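Local coordinates for protein proline dehydrogenase (Bradyrhizobium japonicum USDA 110, PDB 3HAZ) that probably oxidises proline to glutamate in two steps, using an FAD-dependent proline dehydrogenase and an NAD-dependent aldehyde dehydrogenase carried on one chain, at residues Y316-S321 against P364-K369; V340-G345 against L374-C379. All coordinates share one frame; numbering follows the deposited sequence.

Interaction 1 (Y316-S321 against P364-K369). With FAD (flavin-adenine dinucleotide), chain C; SO4 (sulfate ion), chain F.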
loop_
_atom_site.group_PDB
_atom_site.type_symbol
_atom_site.label_atom_id
_atom_site.label_comp_id
_atom_site.label_asym_id
_atom_site.label_seq_id
_atom_site.Cartn_x
_atom_site.Cartn_y
_atom_site.Cartn_z
ATOM N N TYR A 316 11.069 -4.989 -39.444
ATOM C CA TYR A 316 10.655 -4.350 -38.198
ATOM C C TYR A 316 9.847 -3.079 -38.456
ATOM O O TYR A 316 9.284 -2.497 -37.538
ATOM C CB TYR A 316 11.819 -4.145 -37.209
ATOM C CG TYR A 316 12.813 -3.024 -37.488
ATOM C CD1 TYR A 316 12.835 -2.339 -38.703
ATOM C CD2 TYR A 316 13.768 -2.686 -36.527
ATOM C CE1 TYR A 316 13.773 -1.319 -38.937
ATOM C CE2 TYR A 316 14.705 -1.683 -36.749
ATOM C CZ TYR A 316 14.707 -1.003 -37.957
ATOM O OH TYR A 316 15.644 -0.008 -38.165
ATOM N N GLN A 317 9.770 -2.678 -39.723
ATOM C CA GLN A 317 8.949 -1.531 -40.113
ATOM C C GLN A 317 7.550 -1.977 -40.507
ATOM O O GLN A 317 7.377 -2.980 -41.200
ATOM C CB GLN A 317 9.578 -0.773 -41.280
ATOM C CG GLN A 317 10.908 -0.114 -40.972
ATOM C CD GLN A 317 11.141 1.114 -41.831
ATOM O OE1 GLN A 317 10.252 1.954 -41.983
ATOM N NE2 GLN A 317 12.342 1.236 -42.384
ATOM N N LYS A 318 6.553 -1.221 -40.068
ATOM C CA LYS A 318 5.175 -1.510 -40.428
ATOM C C LYS A 318 4.966 -1.419 -41.942
ATOM O O LYS A 318 4.091 -2.087 -42.490
ATOM C CB LYS A 318 4.229 -0.568 -39.675
ATOM C CG LYS A 318 4.485 -0.544 -38.160
ATOM C CD LYS A 318 3.639 0.520 -37.463
ATOM C CE LYS A 318 3.865 0.502 -35.945
ATOM N NZ LYS A 318 3.287 1.713 -35.267
ATOM N N ARG A 319 5.791 -0.621 -42.615
ATOM C CA ARG A 319 5.684 -0.453 -44.071
ATOM C C ARG A 319 6.305 -1.598 -44.874
ATOM O O ARG A 319 6.237 -1.602 -46.101
ATOM C CB ARG A 319 6.318 0.871 -44.514
ATOM C CG ARG A 319 5.546 2.121 -44.098
ATOM C CD ARG A 319 6.322 3.387 -44.444
ATOM N NE ARG A 319 7.575 3.469 -43.699
ATOM C CZ ARG A 319 8.500 4.406 -43.881
ATOM N NH1 ARG A 319 8.317 5.358 -44.789
ATOM N NH2 ARG A 319 9.611 4.390 -43.153
ATOM N N ALA A 320 6.899 -2.568 -44.189
ATOM C CA ALA A 320 7.677 -3.613 -44.866
ATOM C C ALA A 320 6.909 -4.340 -45.977
ATOM O O ALA A 320 7.421 -4.511 -47.088
ATOM C CB ALA A 320 8.227 -4.605 -43.852
ATOM N N SER A 321 5.686 -4.771 -45.683
ATOM C CA SER A 321 4.907 -5.524 -46.660
ATOM C C SER A 321 4.620 -4.693 -47.917
ATOM O O SER A 321 4.605 -5.222 -49.032
ATOM C CB SER A 321 3.602 -6.037 -46.040
ATOM O OG SER A 321 2.950 -6.945 -46.916
ATOM N N PRO A 364 7.428 4.159 -36.641
ATOM C CA PRO A 364 7.438 3.450 -37.929
ATOM C C PRO A 364 7.833 1.983 -37.766
ATOM O O PRO A 364 7.688 1.186 -38.700
ATOM C CB PRO A 364 8.504 4.200 -38.735
ATOM C CG PRO A 364 9.420 4.792 -37.707
ATOM C CD PRO A 364 8.569 5.086 -36.496
ATOM N N VAL A 365 8.340 1.640 -36.587
ATOM C CA VAL A 365 8.746 0.274 -36.293
ATOM C C VAL A 365 7.828 -0.298 -35.232
ATOM O O VAL A 365 7.217 0.451 -34.470
ATOM C CB VAL A 365 10.185 0.208 -35.746
ATOM C CG1 VAL A 365 11.206 0.469 -36.854
ATOM C CG2 VAL A 365 10.361 1.194 -34.588
ATOM N N PHE A 366 7.724 -1.623 -35.186
ATOM C CA PHE A 366 7.032 -2.274 -34.081
ATOM C C PHE A 366 7.815 -2.013 -32.795
ATOM O O PHE A 366 9.016 -1.731 -32.841
ATOM C CB PHE A 366 6.874 -3.774 -34.351
ATOM C CG PHE A 366 6.119 -4.081 -35.626
ATOM C CD1 PHE A 366 4.748 -3.858 -35.710
ATOM C CD2 PHE A 366 6.777 -4.578 -36.735
ATOM C CE1 PHE A 366 4.053 -4.134 -36.881
ATOM C CE2 PHE A 366 6.092 -4.846 -37.909
ATOM C CZ PHE A 366 4.727 -4.625 -37.983
ATOM N N THR A 367 7.139 -2.087 -31.654
ATOM C CA THR A 367 7.803 -1.833 -30.379
ATOM C C THR A 367 7.885 -3.071 -29.499
ATOM O O THR A 367 8.503 -3.037 -28.435
ATOM C CB THR A 367 7.144 -0.682 -29.596
ATOM O OG1 THR A 367 5.721 -0.839 -29.610
ATOM C CG2 THR A 367 7.511 0.663 -30.217
ATOM N N ARG A 368 7.247 -4.157 -29.927
ATOM C CA ARG A 368 7.475 -5.448 -29.286
ATOM C C ARG A 368 8.247 -6.365 -30.228
ATOM O O ARG A 368 7.907 -6.490 -31.403
ATOM C CB ARG A 368 6.159 -6.100 -28.847
ATOM C CG ARG A 368 5.561 -5.472 -27.595
ATOM C CD ARG A 368 4.402 -6.294 -27.050
ATOM N NE ARG A 368 4.829 -7.619 -26.604
ATOM C CZ ARG A 368 4.018 -8.517 -26.053
ATOM N NH1 ARG A 368 2.734 -8.231 -25.875
ATOM N NH2 ARG A 368 4.489 -9.701 -25.681
ATOM N N LYS A 369 9.277 -7.008 -29.697
ATOM C CA LYS A 369 10.177 -7.831 -30.496
ATOM C C LYS A 369 9.422 -8.949 -31.217
ATOM O O LYS A 369 9.711 -9.264 -32.381
ATOM C CB LYS A 369 11.292 -8.395 -29.605
ATOM C CG LYS A 369 12.574 -8.807 -30.340
ATOM C CD LYS A 369 12.475 -10.225 -30.881
ATOM C CE LYS A 369 13.819 -10.720 -31.392
ATOM N NZ LYS A 369 13.773 -12.163 -31.755
HETATM P PA FAD C . 16.914 -11.515 -33.420
HETATM O O1A FAD C . 17.591 -11.611 -31.936
HETATM O O2A FAD C . 15.931 -12.570 -33.660
HETATM O O5B FAD C . 16.161 -10.080 -33.554
HETATM C C5B FAD C . 16.889 -8.926 -33.245
HETATM C C4B FAD C . 16.117 -7.686 -33.716
HETATM O O4B FAD C . 14.600 -7.623 -33.529
HETATM C C3B FAD C . 16.625 -6.395 -33.942
HETATM O O3B FAD C . 17.847 -6.258 -34.648
HETATM C C2B FAD C . 15.410 -5.582 -34.310
HETATM O O2B FAD C . 15.221 -5.294 -35.683
HETATM C C1B FAD C . 14.269 -6.254 -33.633
HETATM N N9A FAD C . 13.901 -5.799 -32.304
HETATM C C8A FAD C . 14.648 -5.860 -31.132
HETATM N N7A FAD C . 13.874 -5.358 -30.121
HETATM C C5A FAD C . 12.628 -4.988 -30.679
HETATM C C6A FAD C . 11.387 -4.386 -30.080
HETATM N N6A FAD C . 11.326 -4.071 -28.658
HETATM N N1A FAD C . 10.337 -4.141 -30.835
HETATM C C2A FAD C . 10.363 -4.447 -32.210
HETATM N N3A FAD C . 11.557 -5.023 -32.785
HETATM C C4A FAD C . 12.650 -5.278 -31.997
HETATM N N1 FAD C . 19.402 -4.221 -41.004
HETATM C C2 FAD C . 19.041 -3.023 -41.570
HETATM O O2 FAD C . 18.258 -2.142 -40.857
HETATM N N3 FAD C . 19.520 -2.678 -42.879
HETATM C C4 FAD C . 20.330 -3.538 -43.565
HETATM O O4 FAD C . 20.742 -3.231 -44.868
HETATM C C4X FAD C . 20.705 -4.795 -42.977
HETATM N N5 FAD C . 21.584 -5.752 -43.719
HETATM C C5X FAD C . 21.948 -6.983 -43.120
HETATM C C6 FAD C . 22.819 -7.917 -43.847
HETATM C C7 FAD C . 23.176 -9.147 -43.249
HETATM C C7M FAD C . 24.096 -10.095 -44.002
HETATM C C8 FAD C . 22.673 -9.499 -41.901
HETATM C C8M FAD C . 23.050 -10.827 -41.223
HETATM C C9 FAD C . 21.841 -8.602 -41.208
HETATM C C9A FAD C . 21.470 -7.314 -41.821
HETATM N N10 FAD C . 20.604 -6.374 -41.105
HETATM C C10 FAD C . 20.239 -5.120 -41.723
HETATM C "C1'" FAD C . 19.930 -6.735 -39.817
HETATM C "C2'" FAD C . 20.678 -6.343 -38.517
HETATM O "O2'" FAD C . 22.037 -6.034 -38.810
HETATM C "C3'" FAD C . 20.528 -7.478 -37.491
HETATM O "O3'" FAD C . 21.413 -8.545 -37.813
HETATM C "C4'" FAD C . 19.063 -8.039 -37.409
HETATM O "O4'" FAD C . 18.033 -7.116 -37.325
HETATM C "C5'" FAD C . 18.928 -9.155 -36.339
HETATM O "O5'" FAD C . 17.846 -10.037 -36.595
HETATM P P FAD C . 18.001 -11.608 -36.086
HETATM O O1P FAD C . 16.686 -12.492 -36.606
HETATM O O2P FAD C . 19.269 -12.163 -36.575
HETATM O O3P FAD C . 18.160 -11.556 -34.462
HETATM S S SO4 F . 8.215 -9.460 -26.346
HETATM O O1 SO4 F . 7.269 -10.460 -25.853
HETATM O O2 SO4 F . 7.815 -8.120 -25.914
HETATM O O3 SO4 F . 9.536 -9.767 -25.809
HETATM O O4 SO4 F . 8.232 -9.514 -27.802
HETATM O O HOH W 1 4.893 0.706 -32.857
HETATM O O HOH W 2 6.946 2.154 -41.231
#
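Segments 316-321 and 364-369 meet in a single antiparallel bridge, where Gln317 and Val365 form a non-hydrogen-bonded pair with CA atoms 4.2 Å apart. Two backbone bonds flank it. Phe366 N donates to Tyr316 O at 3.0 Å, nearly along the C=O axis, and Lys318 N donates to Pro364 O at 3.0 Å with an N-H...O angle of 161°.

The extended Lys318 side chain, CG anti to its carbonyl carbon, runs alongside the backbone of 364-366. CB passes Pro364 O, and CG lies over one face of the Phe366 ring, toward the rim, 3.8 Å from CE1 of that ring. CE then reaches to 3.7 Å from Val365 O, and NZ donates to a water, 3.1 Å away, that itself donates to Val365 O. The ammonium finds its main partners nearby: a salt bridge to Asp18 and the carbonyls of Pro16 and Tyr363.

Tyr316 takes the crowded chi1 position (75°), and Val365 CG1 sits over the centre of its ring, 3.7 Å from the centroid and 9° off the normal, a CH-pi contact. Further along the chain, FAD N6A donates to Thr367 O at 3.0 Å. The bridge thus joins two loops of the proline dehydrogenase barrel and forms part of the FAD site, around its adenosine.

Interaction 2 (V340-G345 against L374-C379). With FAD (flavin-adenine dinucleotide), chain C.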
loop_
_atom_site.group_PDB
_atom_site.type_symbol
_atom_site.label_atom_id
_atom_site.label_comp_id
_atom_site.label_asym_id
_atom_site.label_seq_id
_atom_site.Cartn_x
_atom_site.Cartn_y
_atom_site.Cartn_z
ATOM N N VAL A 340 16.463 -10.026 -53.271
ATOM C CA VAL A 340 15.908 -9.159 -52.244
ATOM C C VAL A 340 16.205 -9.697 -50.851
ATOM O O VAL A 340 15.794 -10.800 -50.503
ATOM C CB VAL A 340 14.393 -9.026 -52.421
ATOM C CG1 VAL A 340 13.815 -8.108 -51.362
ATOM C CG2 VAL A 340 14.079 -8.524 -53.824
ATOM N N ARG A 341 16.929 -8.910 -50.064
ATOM C CA ARG A 341 17.306 -9.309 -48.716
ATOM C C ARG A 341 16.280 -8.874 -47.685
ATOM O O ARG A 341 15.969 -7.688 -47.565
ATOM C CB ARG A 341 18.665 -8.719 -48.334
ATOM C CG ARG A 341 19.129 -9.171 -46.954
ATOM C CD ARG A 341 20.187 -8.241 -46.389
ATOM N NE ARG A 341 21.392 -8.231 -47.206
ATOM C CZ ARG A 341 22.140 -7.152 -47.391
ATOM N NH1 ARG A 341 21.798 -6.000 -46.822
ATOM N NH2 ARG A 341 23.218 -7.221 -48.148
ATOM N N LEU A 342 15.760 -9.837 -46.934
ATOM C CA LEU A 342 14.845 -9.530 -45.843
ATOM C C LEU A 342 15.604 -9.578 -44.523
ATOM O O LEU A 342 16.247 -10.577 -44.202
ATOM C CB LEU A 342 13.677 -10.515 -45.814
ATOM C CG LEU A 342 12.553 -10.178 -44.837
ATOM C CD1 LEU A 342 11.787 -8.925 -45.301
ATOM C CD2 LEU A 342 11.613 -11.372 -44.665
ATOM N N VAL A 343 15.531 -8.486 -43.769
ATOM C CA VAL A 343 16.181 -8.397 -42.472
ATOM C C VAL A 343 15.139 -7.904 -41.482
ATOM O O VAL A 343 14.074 -7.422 -41.874
ATOM C CB VAL A 343 17.321 -7.359 -42.481
ATOM C CG1 VAL A 343 18.295 -7.620 -43.632
ATOM C CG2 VAL A 343 16.736 -5.944 -42.572
ATOM N N LYS A 344 15.443 -8.003 -40.197
ATOM C CA LYS A 344 14.569 -7.404 -39.205
ATOM C C LYS A 344 14.822 -5.895 -39.130
ATOM O O LYS A 344 13.940 -5.106 -39.475
ATOM C CB LYS A 344 14.694 -8.132 -37.865
ATOM C CG LYS A 344 14.097 -9.543 -37.956
ATOM C CD LYS A 344 14.341 -10.423 -36.729
ATOM C CE LYS A 344 13.861 -11.849 -37.028
ATOM N NZ LYS A 344 14.051 -12.787 -35.892
ATOM N N GLY A 345 16.029 -5.487 -38.746
ATOM C CA GLY A 345 16.355 -4.066 -38.757
ATOM C C GLY A 345 17.393 -3.642 -37.735
ATOM O O GLY A 345 17.344 -4.061 -36.581
ATOM N N LEU A 374 7.014 -11.799 -35.904
ATOM C CA LEU A 374 5.810 -12.130 -36.655
ATOM C C LEU A 374 5.824 -11.526 -38.053
ATOM O O LEU A 374 5.514 -12.199 -39.032
ATOM C CB LEU A 374 4.559 -11.622 -35.929
ATOM C CG LEU A 374 3.903 -12.507 -34.872
ATOM C CD1 LEU A 374 2.628 -11.845 -34.402
ATOM C CD2 LEU A 374 3.613 -13.893 -35.428
ATOM N N ASN A 375 6.146 -10.240 -38.140
ATOM C CA ASN A 375 6.136 -9.577 -39.435
ATOM C C ASN A 375 7.217 -10.129 -40.363
ATOM O O ASN A 375 7.034 -10.182 -41.585
ATOM C CB ASN A 375 6.272 -8.056 -39.291
ATOM C CG ASN A 375 5.705 -7.311 -40.490
ATOM O OD1 ASN A 375 4.578 -7.562 -40.901
ATOM N ND2 ASN A 375 6.486 -6.399 -41.057
ATOM N N TYR A 376 8.338 -10.553 -39.787
ATOM C CA TYR A 376 9.417 -11.126 -40.592
ATOM C C TYR A 376 8.959 -12.417 -41.274
ATOM O O TYR A 376 9.171 -12.608 -42.474
ATOM C CB TYR A 376 10.665 -11.383 -39.746
ATOM C CG TYR A 376 11.873 -11.826 -40.550
ATOM C CD1 TYR A 376 12.899 -10.929 -40.859
ATOM C CD2 TYR A 376 11.988 -13.143 -41.004
ATOM C CE1 TYR A 376 14.013 -11.336 -41.599
ATOM C CE2 TYR A 376 13.085 -13.554 -41.745
ATOM C CZ TYR A 376 14.098 -12.653 -42.035
ATOM O OH TYR A 376 15.189 -13.075 -42.768
ATOM N N VAL A 377 8.327 -13.304 -40.513
ATOM C CA VAL A 377 7.850 -14.559 -41.088
ATOM C C VAL A 377 6.752 -14.291 -42.119
ATOM O O VAL A 377 6.733 -14.898 -43.187
ATOM C CB VAL A 377 7.390 -15.549 -40.004
ATOM C CG1 VAL A 377 6.565 -16.684 -40.613
ATOM C CG2 VAL A 377 8.607 -16.090 -39.255
ATOM N N ALA A 378 5.855 -13.361 -41.805
ATOM C CA ALA A 378 4.820 -12.968 -42.755
ATOM C C ALA A 378 5.426 -12.425 -44.057
ATOM O O ALA A 378 4.966 -12.760 -45.148
ATOM C CB ALA A 378 3.877 -11.949 -42.129
ATOM N N CYS A 379 6.460 -11.596 -43.939
ATOM C CA CYS A 379 7.132 -11.038 -45.112
ATOM C C CYS A 379 7.899 -12.112 -45.884
ATOM O O CYS A 379 7.996 -12.065 -47.115
ATOM C CB CYS A 379 8.074 -9.892 -44.715
ATOM S SG CYS A 379 7.219 -8.356 -44.243
HETATM P PA FAD C . 16.914 -11.515 -33.420
HETATM O O1A FAD C . 17.591 -11.611 -31.936
HETATM O O2A FAD C . 15.931 -12.570 -33.660
HETATM O O5B FAD C . 16.161 -10.080 -33.554
HETATM C C5B FAD C . 16.889 -8.926 -33.245
HETATM C C4B FAD C . 16.117 -7.686 -33.716
HETATM O O4B FAD C . 14.600 -7.623 -33.529
HETATM C C3B FAD C . 16.625 -6.395 -33.942
HETATM O O3B FAD C . 17.847 -6.258 -34.648
HETATM C C2B FAD C . 15.410 -5.582 -34.310
HETATM O O2B FAD C . 15.221 -5.294 -35.683
HETATM C C1B FAD C . 14.269 -6.254 -33.633
HETATM N N9A FAD C . 13.901 -5.799 -32.304
HETATM C C8A FAD C . 14.648 -5.860 -31.132
HETATM N N7A FAD C . 13.874 -5.358 -30.121
HETATM C C5A FAD C . 12.628 -4.988 -30.679
HETATM C C6A FAD C . 11.387 -4.386 -30.080
HETATM N N6A FAD C . 11.326 -4.071 -28.658
HETATM N N1A FAD C . 10.337 -4.141 -30.835
HETATM C C2A FAD C . 10.363 -4.447 -32.210
HETATM N N3A FAD C . 11.557 -5.023 -32.785
HETATM C C4A FAD C . 12.650 -5.278 -31.997
HETATM N N1 FAD C . 19.402 -4.221 -41.004
HETATM C C2 FAD C . 19.041 -3.023 -41.570
HETATM O O2 FAD C . 18.258 -2.142 -40.857
HETATM N N3 FAD C . 19.520 -2.678 -42.879
HETATM C C4 FAD C . 20.330 -3.538 -43.565
HETATM O O4 FAD C . 20.742 -3.231 -44.868
HETATM C C4X FAD C . 20.705 -4.795 -42.977
HETATM N N5 FAD C . 21.584 -5.752 -43.719
HETATM C C5X FAD C . 21.948 -6.983 -43.120
HETATM C C6 FAD C . 22.819 -7.917 -43.847
HETATM C C7 FAD C . 23.176 -9.147 -43.249
HETATM C C7M FAD C . 24.096 -10.095 -44.002
HETATM C C8 FAD C . 22.673 -9.499 -41.901
HETATM C C8M FAD C . 23.050 -10.827 -41.223
HETATM C C9 FAD C . 21.841 -8.602 -41.208
HETATM C C9A FAD C . 21.470 -7.314 -41.821
HETATM N N10 FAD C . 20.604 -6.374 -41.105
HETATM C C10 FAD C . 20.239 -5.120 -41.723
HETATM C "C1'" FAD C . 19.930 -6.735 -39.817
HETATM C "C2'" FAD C . 20.678 -6.343 -38.517
HETATM O "O2'" FAD C . 22.037 -6.034 -38.810
HETATM C "C3'" FAD C . 20.528 -7.478 -37.491
HETATM O "O3'" FAD C . 21.413 -8.545 -37.813
HETATM C "C4'" FAD C . 19.063 -8.039 -37.409
HETATM O "O4'" FAD C . 18.033 -7.116 -37.325
HETATM C "C5'" FAD C . 18.928 -9.155 -36.339
HETATM O "O5'" FAD C . 17.846 -10.037 -36.595
HETATM P P FAD C . 18.001 -11.608 -36.086
HETATM O O1P FAD C . 16.686 -12.492 -36.606
HETATM O O2P FAD C . 19.269 -12.163 -36.575
HETATM O O3P FAD C . 18.160 -11.556 -34.462
#
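This is helix-on-strand packing in the proline dehydrogenase barrel: helix 369-384 leads back to strand 390-395, which pairs in parallel with strand 338-343, so the unit is a beta-alpha-beta crossover. The short axes run nearly antiparallel, at 158°, with a closest approach of 9.3 Å.

Tyr376 carries the contact. With CG anti to the backbone N, its ring slots between Leu342 of the strand and Lys344 just past its end. Over one face comes Leu342, whose CD2 lies above the ring centre, 3.7 Å from the centroid. The opposite face is crossed at about a right angle by the extended Lys344 chain, whose CG is 3.4 Å from Tyr376 CD1, while Val343 C stands at the ring edge. The hydroxyl, Tyr376 OH, donates to Leu342 O at 3.1 Å, approaching from 53° above the carbonyl plane with a C=O...donor angle of 127°, so it does not use a lone pair. Leu342 CD2 also packs on Cys379 CB at 3.8 Å.

An alanine in place of Tyr376 would probably loosen the seating of Leu342 and the Lys344 chain, and leave Leu342 O without its hydroxyl donor.

Beyond the ring, Lys344 NZ donates to FAD O2A at 2.9 Å, and weakly to O1P, while forming a salt bridge with Asp373; Gly345 N donates to FAD O4' at 2.9 Å. The packing on Tyr376 probably helps hold the lysine's stem so that NZ meets the diphosphate, whose charge the lysine is likely to help offset.

Overall arrangement
Interactions 1 and 2 have centres 10 Å apart and share the FAD site, with segments that alternate along the chain. A probable hydrogen bond from Tyr316 N to Lys344 O, 2.9 Å, links them at the strand ends, and Tyr316 CE2 packs 3.5 Å from Gly345 C. Phe366 CE2 lies 3.5 Å from Asn375 CB, packing the loop 364-368 against helix 369-384. Two lysines converge on the phosphates: Lys369 NZ and Lys344 NZ are 4.2 Å apart, a crowding of like charge that FAD O2A and Asp373, shared by both, would probably relieve. Both interactions meet the pyrophosphate and the adenosine, interaction 1 chiefly through the adenine, while interaction 2 also reaches the ribityl chain and the flavin.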